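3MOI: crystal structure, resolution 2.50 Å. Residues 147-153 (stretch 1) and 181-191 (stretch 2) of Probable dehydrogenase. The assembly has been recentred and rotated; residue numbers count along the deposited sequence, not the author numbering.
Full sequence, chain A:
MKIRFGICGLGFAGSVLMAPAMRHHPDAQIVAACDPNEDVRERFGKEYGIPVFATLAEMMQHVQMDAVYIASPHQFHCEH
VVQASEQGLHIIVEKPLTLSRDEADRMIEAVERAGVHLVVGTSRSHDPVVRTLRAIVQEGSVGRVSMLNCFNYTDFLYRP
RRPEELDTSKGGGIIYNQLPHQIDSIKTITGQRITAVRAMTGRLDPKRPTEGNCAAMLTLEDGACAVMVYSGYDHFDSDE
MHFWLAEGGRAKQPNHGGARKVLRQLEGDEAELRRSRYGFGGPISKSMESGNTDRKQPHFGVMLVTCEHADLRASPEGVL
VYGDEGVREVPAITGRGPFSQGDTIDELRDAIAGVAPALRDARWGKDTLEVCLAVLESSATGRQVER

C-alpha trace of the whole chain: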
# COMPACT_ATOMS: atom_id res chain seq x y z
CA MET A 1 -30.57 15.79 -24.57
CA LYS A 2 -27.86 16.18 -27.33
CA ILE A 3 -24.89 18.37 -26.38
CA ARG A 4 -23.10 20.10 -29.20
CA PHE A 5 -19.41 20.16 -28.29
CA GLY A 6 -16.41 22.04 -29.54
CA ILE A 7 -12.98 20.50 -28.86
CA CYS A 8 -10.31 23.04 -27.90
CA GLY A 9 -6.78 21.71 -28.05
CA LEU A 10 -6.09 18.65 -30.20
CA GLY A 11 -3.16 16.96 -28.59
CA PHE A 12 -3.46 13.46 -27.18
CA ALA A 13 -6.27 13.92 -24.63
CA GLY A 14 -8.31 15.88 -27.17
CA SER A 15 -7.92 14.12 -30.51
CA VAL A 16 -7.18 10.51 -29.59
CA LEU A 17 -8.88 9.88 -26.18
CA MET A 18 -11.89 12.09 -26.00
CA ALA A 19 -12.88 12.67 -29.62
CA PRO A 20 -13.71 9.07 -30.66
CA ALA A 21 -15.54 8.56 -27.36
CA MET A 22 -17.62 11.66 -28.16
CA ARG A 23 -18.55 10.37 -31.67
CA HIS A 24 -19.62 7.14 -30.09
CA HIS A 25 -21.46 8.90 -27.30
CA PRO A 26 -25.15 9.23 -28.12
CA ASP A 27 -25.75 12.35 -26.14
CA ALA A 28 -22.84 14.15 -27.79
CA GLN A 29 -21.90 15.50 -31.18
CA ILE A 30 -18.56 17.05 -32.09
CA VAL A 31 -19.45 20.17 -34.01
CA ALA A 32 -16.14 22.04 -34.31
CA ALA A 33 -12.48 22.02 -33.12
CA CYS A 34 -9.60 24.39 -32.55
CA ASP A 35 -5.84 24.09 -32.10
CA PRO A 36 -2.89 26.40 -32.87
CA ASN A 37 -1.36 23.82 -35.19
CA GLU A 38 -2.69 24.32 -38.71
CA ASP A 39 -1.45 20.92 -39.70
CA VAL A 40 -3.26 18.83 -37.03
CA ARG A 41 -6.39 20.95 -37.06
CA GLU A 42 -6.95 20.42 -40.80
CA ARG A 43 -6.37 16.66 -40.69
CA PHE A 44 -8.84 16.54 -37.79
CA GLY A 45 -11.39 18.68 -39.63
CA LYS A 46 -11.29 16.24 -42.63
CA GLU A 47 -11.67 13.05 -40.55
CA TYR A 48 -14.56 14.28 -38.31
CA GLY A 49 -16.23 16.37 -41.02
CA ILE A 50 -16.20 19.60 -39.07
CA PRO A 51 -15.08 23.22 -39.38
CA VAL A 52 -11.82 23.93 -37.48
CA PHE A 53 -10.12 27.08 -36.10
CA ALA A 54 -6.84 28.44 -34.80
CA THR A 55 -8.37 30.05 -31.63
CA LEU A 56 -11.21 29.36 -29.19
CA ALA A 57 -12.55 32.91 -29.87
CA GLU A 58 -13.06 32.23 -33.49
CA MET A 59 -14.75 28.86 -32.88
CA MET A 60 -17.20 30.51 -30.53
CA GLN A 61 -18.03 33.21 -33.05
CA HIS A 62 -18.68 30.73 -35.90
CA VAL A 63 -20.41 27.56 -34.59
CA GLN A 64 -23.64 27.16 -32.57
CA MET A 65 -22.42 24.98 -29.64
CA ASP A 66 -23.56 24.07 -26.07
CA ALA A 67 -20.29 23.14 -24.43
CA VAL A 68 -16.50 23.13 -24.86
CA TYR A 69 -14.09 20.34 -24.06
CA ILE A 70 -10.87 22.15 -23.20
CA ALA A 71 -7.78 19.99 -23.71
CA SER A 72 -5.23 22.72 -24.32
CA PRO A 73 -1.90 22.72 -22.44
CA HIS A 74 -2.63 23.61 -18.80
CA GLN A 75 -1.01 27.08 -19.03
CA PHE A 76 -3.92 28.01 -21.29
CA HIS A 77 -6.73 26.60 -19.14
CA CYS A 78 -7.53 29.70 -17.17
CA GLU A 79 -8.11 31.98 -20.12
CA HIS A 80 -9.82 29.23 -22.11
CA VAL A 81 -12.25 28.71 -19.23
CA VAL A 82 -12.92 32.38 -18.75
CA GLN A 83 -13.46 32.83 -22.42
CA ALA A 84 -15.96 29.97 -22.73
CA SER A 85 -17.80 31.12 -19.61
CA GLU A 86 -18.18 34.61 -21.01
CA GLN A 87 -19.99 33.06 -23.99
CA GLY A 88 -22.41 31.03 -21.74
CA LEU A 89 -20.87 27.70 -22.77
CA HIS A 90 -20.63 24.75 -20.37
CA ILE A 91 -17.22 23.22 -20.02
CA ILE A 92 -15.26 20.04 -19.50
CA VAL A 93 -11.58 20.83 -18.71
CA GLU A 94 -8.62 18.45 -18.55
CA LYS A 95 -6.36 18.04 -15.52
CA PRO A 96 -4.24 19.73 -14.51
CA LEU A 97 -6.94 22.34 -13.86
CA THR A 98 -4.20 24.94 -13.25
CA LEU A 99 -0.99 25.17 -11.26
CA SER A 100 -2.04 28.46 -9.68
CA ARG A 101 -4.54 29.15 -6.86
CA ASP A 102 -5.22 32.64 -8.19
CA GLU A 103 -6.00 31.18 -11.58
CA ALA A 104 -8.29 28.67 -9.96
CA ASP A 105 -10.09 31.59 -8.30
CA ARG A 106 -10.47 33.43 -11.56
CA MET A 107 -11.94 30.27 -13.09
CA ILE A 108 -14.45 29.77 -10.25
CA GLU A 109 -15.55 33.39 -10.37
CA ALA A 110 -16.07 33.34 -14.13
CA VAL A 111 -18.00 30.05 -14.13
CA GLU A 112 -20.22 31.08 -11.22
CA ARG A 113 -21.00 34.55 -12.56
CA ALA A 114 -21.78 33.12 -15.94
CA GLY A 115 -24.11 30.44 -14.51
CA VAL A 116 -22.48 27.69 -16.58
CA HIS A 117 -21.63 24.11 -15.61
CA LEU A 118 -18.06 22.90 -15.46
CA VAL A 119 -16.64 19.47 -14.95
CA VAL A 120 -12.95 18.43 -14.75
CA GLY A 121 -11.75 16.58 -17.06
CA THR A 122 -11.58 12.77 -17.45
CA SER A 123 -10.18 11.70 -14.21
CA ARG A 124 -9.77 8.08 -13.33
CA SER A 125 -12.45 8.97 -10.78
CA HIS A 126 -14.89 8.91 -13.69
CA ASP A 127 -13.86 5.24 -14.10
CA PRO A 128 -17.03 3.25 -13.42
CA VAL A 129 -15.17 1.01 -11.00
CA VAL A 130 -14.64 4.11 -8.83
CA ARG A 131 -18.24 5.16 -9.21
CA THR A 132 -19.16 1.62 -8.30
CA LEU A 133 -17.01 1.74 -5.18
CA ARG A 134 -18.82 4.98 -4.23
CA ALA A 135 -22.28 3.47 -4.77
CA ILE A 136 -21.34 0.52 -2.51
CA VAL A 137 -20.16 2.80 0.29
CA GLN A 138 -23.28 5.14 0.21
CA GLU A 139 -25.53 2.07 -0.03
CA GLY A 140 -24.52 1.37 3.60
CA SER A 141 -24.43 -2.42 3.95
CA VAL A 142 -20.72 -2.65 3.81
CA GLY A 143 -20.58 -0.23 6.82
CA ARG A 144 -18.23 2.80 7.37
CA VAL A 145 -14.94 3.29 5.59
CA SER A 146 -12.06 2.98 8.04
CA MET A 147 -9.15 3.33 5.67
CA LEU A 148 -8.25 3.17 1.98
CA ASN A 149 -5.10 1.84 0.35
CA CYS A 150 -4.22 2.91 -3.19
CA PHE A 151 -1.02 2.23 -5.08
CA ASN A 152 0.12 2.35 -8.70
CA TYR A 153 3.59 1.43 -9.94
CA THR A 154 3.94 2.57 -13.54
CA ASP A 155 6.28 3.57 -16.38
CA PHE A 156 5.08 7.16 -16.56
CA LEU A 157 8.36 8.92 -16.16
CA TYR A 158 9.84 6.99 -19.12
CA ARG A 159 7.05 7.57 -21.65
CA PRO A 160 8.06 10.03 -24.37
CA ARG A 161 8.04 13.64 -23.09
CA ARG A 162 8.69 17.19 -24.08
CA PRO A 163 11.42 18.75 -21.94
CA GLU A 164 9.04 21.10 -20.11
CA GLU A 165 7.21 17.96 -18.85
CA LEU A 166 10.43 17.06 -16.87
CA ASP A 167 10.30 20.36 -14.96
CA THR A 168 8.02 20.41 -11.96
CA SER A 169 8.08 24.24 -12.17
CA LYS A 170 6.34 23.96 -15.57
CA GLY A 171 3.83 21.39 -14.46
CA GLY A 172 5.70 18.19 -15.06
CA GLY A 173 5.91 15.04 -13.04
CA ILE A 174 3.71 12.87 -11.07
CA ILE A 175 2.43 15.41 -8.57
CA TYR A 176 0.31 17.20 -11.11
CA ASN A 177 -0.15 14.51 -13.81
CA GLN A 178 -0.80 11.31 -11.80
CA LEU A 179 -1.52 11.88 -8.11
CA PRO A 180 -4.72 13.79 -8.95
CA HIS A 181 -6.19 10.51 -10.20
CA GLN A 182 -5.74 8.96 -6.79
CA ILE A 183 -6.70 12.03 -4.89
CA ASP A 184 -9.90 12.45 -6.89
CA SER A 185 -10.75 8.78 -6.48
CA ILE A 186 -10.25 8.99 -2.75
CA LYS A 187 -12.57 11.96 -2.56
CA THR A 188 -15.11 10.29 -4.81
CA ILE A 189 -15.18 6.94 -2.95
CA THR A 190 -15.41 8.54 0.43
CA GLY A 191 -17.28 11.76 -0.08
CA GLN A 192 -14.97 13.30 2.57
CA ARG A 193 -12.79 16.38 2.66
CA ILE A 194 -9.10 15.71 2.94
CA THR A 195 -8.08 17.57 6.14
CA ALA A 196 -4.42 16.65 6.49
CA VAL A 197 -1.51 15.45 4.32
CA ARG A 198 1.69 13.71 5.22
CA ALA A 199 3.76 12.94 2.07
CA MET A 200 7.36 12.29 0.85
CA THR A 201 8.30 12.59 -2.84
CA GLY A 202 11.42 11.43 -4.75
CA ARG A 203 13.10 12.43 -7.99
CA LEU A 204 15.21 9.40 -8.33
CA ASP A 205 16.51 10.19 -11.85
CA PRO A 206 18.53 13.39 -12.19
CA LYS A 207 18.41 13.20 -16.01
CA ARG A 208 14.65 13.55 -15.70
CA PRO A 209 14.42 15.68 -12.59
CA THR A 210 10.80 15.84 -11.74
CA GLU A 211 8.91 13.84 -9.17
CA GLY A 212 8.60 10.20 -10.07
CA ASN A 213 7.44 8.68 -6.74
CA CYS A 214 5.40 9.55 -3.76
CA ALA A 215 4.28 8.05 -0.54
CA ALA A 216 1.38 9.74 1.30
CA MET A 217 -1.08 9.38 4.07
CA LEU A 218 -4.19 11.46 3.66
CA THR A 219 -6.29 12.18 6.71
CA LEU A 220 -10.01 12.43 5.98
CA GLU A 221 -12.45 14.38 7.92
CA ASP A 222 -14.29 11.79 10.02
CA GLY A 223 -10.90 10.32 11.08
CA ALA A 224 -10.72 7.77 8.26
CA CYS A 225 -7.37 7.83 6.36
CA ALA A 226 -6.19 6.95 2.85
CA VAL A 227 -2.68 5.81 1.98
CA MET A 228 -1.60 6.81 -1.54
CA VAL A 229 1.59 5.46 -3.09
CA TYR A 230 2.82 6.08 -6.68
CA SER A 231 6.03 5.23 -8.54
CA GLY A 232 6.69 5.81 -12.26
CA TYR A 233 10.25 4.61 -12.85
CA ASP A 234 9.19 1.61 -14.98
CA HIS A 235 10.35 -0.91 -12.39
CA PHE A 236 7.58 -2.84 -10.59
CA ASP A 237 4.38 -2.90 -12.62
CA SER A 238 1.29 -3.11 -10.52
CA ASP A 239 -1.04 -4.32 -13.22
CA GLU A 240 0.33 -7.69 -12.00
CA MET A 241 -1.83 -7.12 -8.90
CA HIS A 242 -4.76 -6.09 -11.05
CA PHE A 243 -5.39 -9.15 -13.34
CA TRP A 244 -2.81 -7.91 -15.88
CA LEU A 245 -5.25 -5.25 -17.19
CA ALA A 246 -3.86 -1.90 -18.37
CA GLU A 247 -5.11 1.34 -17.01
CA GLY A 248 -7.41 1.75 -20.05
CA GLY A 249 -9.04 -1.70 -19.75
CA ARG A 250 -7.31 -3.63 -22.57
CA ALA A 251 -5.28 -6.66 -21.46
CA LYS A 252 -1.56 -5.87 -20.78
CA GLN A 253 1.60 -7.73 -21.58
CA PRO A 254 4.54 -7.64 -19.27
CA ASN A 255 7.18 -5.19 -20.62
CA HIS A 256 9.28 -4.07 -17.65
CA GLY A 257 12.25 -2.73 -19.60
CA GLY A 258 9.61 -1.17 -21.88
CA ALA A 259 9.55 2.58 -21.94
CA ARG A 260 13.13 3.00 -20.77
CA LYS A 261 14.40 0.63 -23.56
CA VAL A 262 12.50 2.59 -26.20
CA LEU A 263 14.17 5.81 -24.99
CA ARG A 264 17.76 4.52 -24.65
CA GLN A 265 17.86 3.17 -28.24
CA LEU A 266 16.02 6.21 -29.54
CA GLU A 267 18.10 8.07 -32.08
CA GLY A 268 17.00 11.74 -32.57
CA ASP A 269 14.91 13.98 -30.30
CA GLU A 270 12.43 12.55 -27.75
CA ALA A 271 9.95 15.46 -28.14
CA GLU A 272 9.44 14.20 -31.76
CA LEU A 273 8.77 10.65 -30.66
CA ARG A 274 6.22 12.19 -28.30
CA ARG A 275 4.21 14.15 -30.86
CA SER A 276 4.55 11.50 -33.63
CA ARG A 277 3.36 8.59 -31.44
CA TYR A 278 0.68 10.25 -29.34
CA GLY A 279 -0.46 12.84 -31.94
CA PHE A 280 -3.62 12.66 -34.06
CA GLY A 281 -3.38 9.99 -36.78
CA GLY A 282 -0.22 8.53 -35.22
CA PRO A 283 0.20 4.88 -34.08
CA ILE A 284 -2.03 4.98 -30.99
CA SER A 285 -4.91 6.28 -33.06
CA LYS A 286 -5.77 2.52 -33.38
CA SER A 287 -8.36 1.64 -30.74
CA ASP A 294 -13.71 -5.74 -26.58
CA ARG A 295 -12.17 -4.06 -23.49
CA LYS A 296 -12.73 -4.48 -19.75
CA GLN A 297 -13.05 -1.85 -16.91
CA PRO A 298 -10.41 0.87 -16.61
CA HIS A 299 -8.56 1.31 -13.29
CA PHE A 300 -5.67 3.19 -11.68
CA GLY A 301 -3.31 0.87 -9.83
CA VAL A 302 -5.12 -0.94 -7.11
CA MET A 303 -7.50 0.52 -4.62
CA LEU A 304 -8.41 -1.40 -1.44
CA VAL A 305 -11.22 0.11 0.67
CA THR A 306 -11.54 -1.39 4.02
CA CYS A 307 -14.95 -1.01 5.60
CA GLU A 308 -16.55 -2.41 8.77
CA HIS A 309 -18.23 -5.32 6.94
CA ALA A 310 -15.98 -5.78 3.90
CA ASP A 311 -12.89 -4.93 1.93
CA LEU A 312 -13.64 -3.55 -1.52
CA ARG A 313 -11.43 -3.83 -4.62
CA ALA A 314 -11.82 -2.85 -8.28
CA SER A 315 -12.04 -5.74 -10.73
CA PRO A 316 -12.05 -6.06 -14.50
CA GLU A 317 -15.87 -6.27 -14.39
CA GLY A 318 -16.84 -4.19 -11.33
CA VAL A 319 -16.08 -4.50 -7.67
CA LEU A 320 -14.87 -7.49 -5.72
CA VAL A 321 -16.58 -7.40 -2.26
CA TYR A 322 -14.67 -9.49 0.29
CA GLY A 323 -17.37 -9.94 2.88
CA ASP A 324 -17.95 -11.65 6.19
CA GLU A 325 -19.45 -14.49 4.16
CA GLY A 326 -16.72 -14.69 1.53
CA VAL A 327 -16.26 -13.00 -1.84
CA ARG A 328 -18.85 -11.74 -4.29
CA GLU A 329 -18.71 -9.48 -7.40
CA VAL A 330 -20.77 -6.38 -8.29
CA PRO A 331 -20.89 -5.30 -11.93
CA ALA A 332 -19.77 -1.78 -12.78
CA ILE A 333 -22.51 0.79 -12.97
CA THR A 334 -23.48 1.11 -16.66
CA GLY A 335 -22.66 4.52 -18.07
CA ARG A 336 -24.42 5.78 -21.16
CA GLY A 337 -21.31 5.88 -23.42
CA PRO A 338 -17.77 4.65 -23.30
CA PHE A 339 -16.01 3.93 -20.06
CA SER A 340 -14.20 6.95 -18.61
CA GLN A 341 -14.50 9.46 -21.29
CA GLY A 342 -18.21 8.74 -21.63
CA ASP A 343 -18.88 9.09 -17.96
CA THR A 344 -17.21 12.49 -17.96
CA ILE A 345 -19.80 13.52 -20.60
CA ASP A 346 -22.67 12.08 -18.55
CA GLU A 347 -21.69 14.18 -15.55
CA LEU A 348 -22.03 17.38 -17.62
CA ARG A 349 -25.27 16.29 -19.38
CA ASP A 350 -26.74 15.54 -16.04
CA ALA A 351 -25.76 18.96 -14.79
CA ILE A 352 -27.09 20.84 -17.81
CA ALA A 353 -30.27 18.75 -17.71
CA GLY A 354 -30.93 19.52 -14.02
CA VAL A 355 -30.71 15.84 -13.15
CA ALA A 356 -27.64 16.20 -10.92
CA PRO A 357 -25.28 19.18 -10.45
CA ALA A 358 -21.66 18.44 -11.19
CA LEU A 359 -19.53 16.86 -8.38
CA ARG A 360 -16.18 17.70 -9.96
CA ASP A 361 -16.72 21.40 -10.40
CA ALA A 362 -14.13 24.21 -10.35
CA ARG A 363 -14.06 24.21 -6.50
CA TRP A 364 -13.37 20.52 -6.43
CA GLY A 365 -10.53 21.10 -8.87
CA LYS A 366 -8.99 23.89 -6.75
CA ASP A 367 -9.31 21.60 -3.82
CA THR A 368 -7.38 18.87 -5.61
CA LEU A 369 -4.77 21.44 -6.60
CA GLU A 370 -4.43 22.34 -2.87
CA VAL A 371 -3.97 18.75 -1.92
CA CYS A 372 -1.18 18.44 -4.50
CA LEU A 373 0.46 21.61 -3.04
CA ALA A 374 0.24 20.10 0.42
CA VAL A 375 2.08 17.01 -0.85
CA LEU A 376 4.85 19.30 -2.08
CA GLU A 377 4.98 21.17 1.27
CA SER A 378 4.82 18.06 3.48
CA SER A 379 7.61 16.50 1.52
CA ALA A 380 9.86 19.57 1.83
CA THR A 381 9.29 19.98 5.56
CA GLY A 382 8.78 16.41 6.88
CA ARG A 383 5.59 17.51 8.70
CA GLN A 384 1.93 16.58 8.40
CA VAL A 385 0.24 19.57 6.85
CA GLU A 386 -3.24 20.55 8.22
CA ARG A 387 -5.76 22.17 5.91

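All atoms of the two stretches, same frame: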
# COMPACT_ATOMS: atom_id res chain seq x y z
N MET A 147 -10.41 2.99 6.27
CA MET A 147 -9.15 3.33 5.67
C MET A 147 -9.17 2.91 4.22
O MET A 147 -9.86 2.01 3.89
CB MET A 147 -7.96 2.72 6.43
CG MET A 147 -7.65 1.18 6.26
SD MET A 147 -6.17 0.62 7.15
CE MET A 147 -6.42 -1.10 6.76
N LEU A 148 -8.45 3.60 3.35
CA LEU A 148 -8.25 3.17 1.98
C LEU A 148 -6.79 2.93 1.72
O LEU A 148 -5.96 3.59 2.29
CB LEU A 148 -8.67 4.27 1.02
CG LEU A 148 -10.15 4.46 0.71
CD1 LEU A 148 -10.72 5.32 1.82
CD2 LEU A 148 -10.26 5.09 -0.60
N ASN A 149 -6.48 2.04 0.78
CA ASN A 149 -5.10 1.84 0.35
C ASN A 149 -5.00 1.86 -1.16
O ASN A 149 -5.55 1.04 -1.79
CB ASN A 149 -4.64 0.51 0.92
CG ASN A 149 -3.16 0.23 0.70
OD1 ASN A 149 -2.40 1.11 0.31
ND2 ASN A 149 -2.74 -1.00 1.00
N CYS A 150 -4.34 2.84 -1.75
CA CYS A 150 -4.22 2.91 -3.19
C CYS A 150 -2.77 2.88 -3.55
O CYS A 150 -2.02 3.68 -2.98
CB CYS A 150 -4.80 4.26 -3.71
SG CYS A 150 -6.49 4.51 -3.07
N PHE A 151 -2.37 2.09 -4.54
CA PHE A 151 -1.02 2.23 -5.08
C PHE A 151 -1.02 1.97 -6.57
O PHE A 151 -1.92 1.34 -7.09
CB PHE A 151 0.01 1.34 -4.34
CG PHE A 151 -0.35 -0.12 -4.36
CD1 PHE A 151 -1.25 -0.64 -3.43
CD2 PHE A 151 0.13 -0.95 -5.37
CE1 PHE A 151 -1.63 -1.95 -3.47
CE2 PHE A 151 -0.27 -2.29 -5.45
CZ PHE A 151 -1.14 -2.80 -4.49
N ASN A 152 -0.02 2.50 -7.26
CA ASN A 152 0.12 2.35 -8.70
C ASN A 152 1.59 2.43 -8.93
O ASN A 152 2.17 3.40 -8.54
CB ASN A 152 -0.60 3.47 -9.41
CG ASN A 152 -0.94 3.14 -10.87
OD1 ASN A 152 -0.57 2.09 -11.37
ND2 ASN A 152 -1.64 4.07 -11.58
N TYR A 153 2.21 1.40 -9.44
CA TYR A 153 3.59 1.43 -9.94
C TYR A 153 3.50 1.31 -11.46
O TYR A 153 2.79 0.43 -11.99
CB TYR A 153 4.43 0.24 -9.35
CG TYR A 153 4.53 0.28 -7.84
CD1 TYR A 153 3.44 0.09 -7.03
CD2 TYR A 153 5.74 0.55 -7.22
CE1 TYR A 153 3.54 0.16 -5.65
CE2 TYR A 153 5.85 0.62 -5.84
CZ TYR A 153 4.76 0.45 -5.07
OH TYR A 153 4.90 0.51 -3.70
N HIS A 181 -5.31 11.66 -9.99
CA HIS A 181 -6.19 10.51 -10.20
C HIS A 181 -6.48 9.75 -8.90
O HIS A 181 -7.63 9.36 -8.64
CB HIS A 181 -5.61 9.57 -11.25
CG HIS A 181 -5.52 10.16 -12.62
ND1 HIS A 181 -6.60 10.78 -13.25
CD2 HIS A 181 -4.52 10.15 -13.53
CE1 HIS A 181 -6.23 11.19 -14.45
NE2 HIS A 181 -4.98 10.79 -14.66
N GLN A 182 -5.50 9.63 -8.04
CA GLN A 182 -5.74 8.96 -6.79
C GLN A 182 -6.48 9.88 -5.85
O GLN A 182 -7.41 9.47 -5.17
CB GLN A 182 -4.40 8.51 -6.18
CG GLN A 182 -3.72 7.43 -7.00
CD GLN A 182 -2.36 7.10 -6.57
OE1 GLN A 182 -1.57 7.98 -6.36
NE2 GLN A 182 -2.04 5.81 -6.45
N ILE A 183 -6.10 11.15 -5.82
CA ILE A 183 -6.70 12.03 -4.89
C ILE A 183 -8.17 12.11 -5.25
O ILE A 183 -9.01 12.03 -4.38
CB ILE A 183 -6.06 13.41 -4.94
CG1 ILE A 183 -4.59 13.38 -4.50
CG2 ILE A 183 -6.84 14.44 -4.06
CD1 ILE A 183 -3.88 14.71 -4.79
N ASP A 184 -8.49 12.28 -6.53
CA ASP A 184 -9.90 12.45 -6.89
C ASP A 184 -10.69 11.20 -6.60
O ASP A 184 -11.87 11.28 -6.24
CB ASP A 184 -10.07 12.78 -8.36
CG ASP A 184 -9.59 14.19 -8.71
OD1 ASP A 184 -9.61 15.08 -7.83
OD2 ASP A 184 -9.16 14.37 -9.85
N SER A 185 -10.04 10.03 -6.73
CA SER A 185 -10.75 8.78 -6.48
C SER A 185 -11.05 8.65 -5.00
O SER A 185 -12.15 8.19 -4.60
CB SER A 185 -9.94 7.60 -7.00
OG SER A 185 -9.78 7.79 -8.41
N ILE A 186 -10.07 9.07 -4.19
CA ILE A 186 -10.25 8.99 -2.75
C ILE A 186 -11.40 9.89 -2.35
O ILE A 186 -12.31 9.47 -1.70
CB ILE A 186 -8.98 9.34 -2.04
CG1 ILE A 186 -7.93 8.23 -2.25
CG2 ILE A 186 -9.21 9.52 -0.60
CD1 ILE A 186 -6.54 8.64 -1.86
N LYS A 187 -11.43 11.12 -2.81
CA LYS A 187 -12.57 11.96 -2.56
C LYS A 187 -13.91 11.40 -3.07
O LYS A 187 -14.96 11.55 -2.42
CB LYS A 187 -12.35 13.28 -3.19
CG LYS A 187 -11.19 14.09 -2.55
CD LYS A 187 -11.48 15.57 -2.79
CE LYS A 187 -11.03 16.04 -4.07
NZ LYS A 187 -11.27 17.50 -4.17
N THR A 188 -13.89 10.80 -4.24
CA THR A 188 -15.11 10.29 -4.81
C THR A 188 -15.66 9.09 -4.01
O THR A 188 -16.82 9.07 -3.63
CB THR A 188 -14.86 9.87 -6.24
OG1 THR A 188 -14.59 11.02 -7.07
CG2 THR A 188 -16.05 9.09 -6.79
N ILE A 189 -14.80 8.09 -3.73
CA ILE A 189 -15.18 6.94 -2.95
C ILE A 189 -15.68 7.40 -1.59
O ILE A 189 -16.67 6.89 -1.12
CB ILE A 189 -14.01 5.98 -2.78
CG1 ILE A 189 -13.68 5.32 -4.11
CG2 ILE A 189 -14.30 4.88 -1.74
CD1 ILE A 189 -12.18 4.87 -4.27
N THR A 190 -15.01 8.32 -0.92
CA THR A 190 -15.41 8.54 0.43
C THR A 190 -16.42 9.63 0.59
O THR A 190 -17.08 9.69 1.57
CB THR A 190 -14.26 8.90 1.35
OG1 THR A 190 -13.76 10.20 1.01
CG2 THR A 190 -13.15 7.81 1.29
N GLY A 191 -16.54 10.52 -0.36
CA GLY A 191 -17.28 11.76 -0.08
C GLY A 191 -16.76 12.64 1.05
O GLY A 191 -17.50 13.47 1.52

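No hydrogen bond joins the two stretches, although a glutamine amide sits against the strand backbone. Gln-182 NE2 lies 4.1 Å from Cys-150 O, 4.0 Å from Phe-151 CA and 4.0 Å from Asn-152 N, distances that indicate van der Waals packing; NE2 finds its hydrogen bond elsewhere in the structure.

The helix runs nearly antiparallel to the strand, at 157° between N-to-C directions, with axes 9.8 Å apart at closest approach. Strand alternation sets which side chains face the helix: the CA-to-CB bonds of Leu-148, Cys-150 and Asn-152 point toward the helix, whereas those of Met-147, Asn-149 and Phe-151 point away, and Phe-151 touches Gln-182 through its backbone CA.

Leu-148, which has 80 Å² covered by the helix, spans three helical residues. Its CD2 is 4.2 Å from Ile-186 CG1 and 4.1 Å from Ile-189 CD1, while its CD1 approaches Thr-190 CG2 at 3.5 Å. One turn earlier in the helix, Ile-186 also meets Cys-150, with CG1 to SG at 4.1 Å, so its side chain bridges two inward-facing strand positions.

Thr-190 presents CG2 to Leu-148, and its OG1 donates to Ile-186 O at 3.2 Å. Ser-185 OG likewise donates to His-181 O at 2.7 Å. Beyond Thr-190, Gly-191 leaves helical geometry with phi 60°.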